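Local coordinates for protein free methionine-R-sulfoxide reductase (Saccharomyces cerevisiae, PDB 1F5M) that catalyses the thioredoxin-dependent reduction of the R-enantiomer of free methionine sulfoxide to methionine and helps protect yeast against oxidative stress, at residues G99-A104 and L145-I150. Sequence-based numbering, arbitrary orientation.
Sequences GVCGTA and LGVIDI
Cys101 and Val147 meet in this buried contact, their CA atoms, 6.9 Å apart, being the nearest such pair between the two segments. The isopropyl group of Val147 rises toward the helix and uses both branches: CG2 meets Cys101 SG at 4.1 Å, while CG1 lies 3.9 Å from the backbone O of Cys101 and 4.3 Å from the CB of Ala104. CG1 stands anti to the carbonyl carbon of Val147 (chi1 -58°), which leaves CG2 between the backbone N and the carbonyl carbon, on the side of the thiol.

Asp149, two residues farther along the strand, points to the same side. With CG anti to the backbone N (chi1 -171°), its carboxylate directs OD2 at Cys101 SG, an approach modelled too close for any bond to be inferred. Its OD1 also lies near the carboxylates of Glu132 and Asp151.

On the helix itself, Gly99 O accepts hydrogen bonds from both N and OG1 of Thr103, OG1 lying above the carbonyl plane, 2.7 Å from Gly99 O. The axes of segments 99-104 and 145-150 approach to 8.7 Å, their N-to-C directions 139° apart, closer to antiparallel than parallel. Helix 99-107 thus covers one face of the antiparallel GAF-domain sheet, in which strand 144-152 runs between 131-138, whose Val134 touches Val100, Ala104, Val147 and Asp149, and 64-72, whose Tyr70 packs against Val147 and Asp149.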
loop_
_atom_site.group_PDB
_atom_site.type_symbol
_atom_site.label_atom_id
_atom_site.label_comp_id
_atom_site.label_asym_id
_atom_site.label_seq_id
_atom_site.Cartn_x
_atom_site.Cartn_y
_atom_site.Cartn_z
ATOM N N GLY B 99 11.725 19.158 0.111
ATOM C CA GLY B 99 12.231 17.796 0.179
ATOM C C GLY B 99 12.353 17.187 -1.201
ATOM O O GLY B 99 11.935 17.787 -2.187
ATOM N N VAL B 100 12.876 15.977 -1.276
ATOM C CA VAL B 100 13.033 15.326 -2.553
ATOM C C VAL B 100 11.708 15.174 -3.280
ATOM O O VAL B 100 11.616 15.537 -4.457
ATOM C CB VAL B 100 13.716 13.954 -2.425
ATOM C CG1 VAL B 100 13.915 13.374 -3.846
ATOM C CG2 VAL B 100 15.067 14.098 -1.699
ATOM N N CYS B 101 10.681 14.638 -2.608
ATOM C CA CYS B 101 9.386 14.494 -3.244
ATOM C C CYS B 101 8.790 15.836 -3.678
ATOM O O CYS B 101 8.295 15.965 -4.801
ATOM C CB CYS B 101 8.358 13.819 -2.282
ATOM S SG CYS B 101 8.497 12.031 -2.109
ATOM N N GLY B 102 8.823 16.821 -2.780
ATOM C CA GLY B 102 8.256 18.127 -3.094
ATOM C C GLY B 102 9.033 18.825 -4.209
ATOM O O GLY B 102 8.470 19.595 -4.993
ATOM N N THR B 103 10.321 18.549 -4.322
ATOM C CA THR B 103 11.069 19.207 -5.398
ATOM C C THR B 103 10.835 18.493 -6.746
ATOM O O THR B 103 10.814 19.134 -7.826
ATOM C CB THR B 103 12.507 19.299 -5.005
ATOM O OG1 THR B 103 12.564 19.949 -3.731
ATOM C CG2 THR B 103 13.316 20.114 -6.013
ATOM N N ALA B 104 10.606 17.180 -6.702
ATOM C CA ALA B 104 10.321 16.477 -7.957
ATOM C C ALA B 104 9.012 17.026 -8.509
ATOM O O ALA B 104 8.796 17.065 -9.727
ATOM C CB ALA B 104 10.168 14.992 -7.716
ATOM N N LEU B 145 0.678 15.222 -11.332
ATOM C CA LEU B 145 -0.475 14.500 -10.750
ATOM C C LEU B 145 -0.068 13.859 -9.409
ATOM O O LEU B 145 -0.891 13.629 -8.512
ATOM C CB LEU B 145 -0.926 13.428 -11.745
ATOM C CG LEU B 145 -1.514 13.955 -13.064
ATOM C CD1 LEU B 145 -1.982 12.796 -13.959
ATOM C CD2 LEU B 145 -2.689 14.846 -12.728
ATOM N N GLY B 146 1.228 13.561 -9.299
ATOM C CA GLY B 146 1.784 12.963 -8.096
ATOM C C GLY B 146 3.211 12.517 -8.372
ATOM O O GLY B 146 3.794 12.845 -9.413
ATOM N N VAL B 147 3.800 11.764 -7.449
ATOM C CA VAL B 147 5.159 11.288 -7.663
ATOM C C VAL B 147 5.283 9.831 -7.287
ATOM O O VAL B 147 4.459 9.288 -6.527
ATOM C CB VAL B 147 6.204 12.038 -6.804
ATOM C CG1 VAL B 147 6.177 13.543 -7.086
ATOM C CG2 VAL B 147 5.936 11.771 -5.329
ATOM N N ILE B 148 6.287 9.192 -7.875
ATOM C CA ILE B 148 6.637 7.817 -7.577
ATOM C C ILE B 148 7.874 8.010 -6.712
ATOM O O ILE B 148 8.826 8.695 -7.118
ATOM C CB ILE B 148 7.028 7.037 -8.830
ATOM C CG1 ILE B 148 5.916 7.116 -9.884
ATOM C CG2 ILE B 148 7.304 5.610 -8.455
ATOM C CD1 ILE B 148 6.215 6.294 -11.142
ATOM N N ASP B 149 7.857 7.401 -5.529
ATOM C CA ASP B 149 8.929 7.566 -4.550
ATOM C C ASP B 149 9.510 6.234 -4.044
ATOM O O ASP B 149 8.769 5.327 -3.528
ATOM C CB ASP B 149 8.339 8.385 -3.364
ATOM C CG ASP B 149 9.381 8.842 -2.323
ATOM O OD1 ASP B 149 10.605 8.772 -2.560
ATOM O OD2 ASP B 149 8.955 9.336 -1.246
ATOM N N ILE B 150 10.806 6.068 -4.218
ATOM C CA ILE B 150 11.473 4.855 -3.695
ATOM C C ILE B 150 12.600 5.212 -2.745
ATOM O O ILE B 150 13.483 6.039 -3.114
ATOM C CB ILE B 150 12.058 4.015 -4.836
ATOM C CG1 ILE B 150 11.010 3.830 -5.934
ATOM C CG2 ILE B 150 12.529 2.671 -4.318
ATOM C CD1 ILE B 150 11.479 2.884 -7.096
#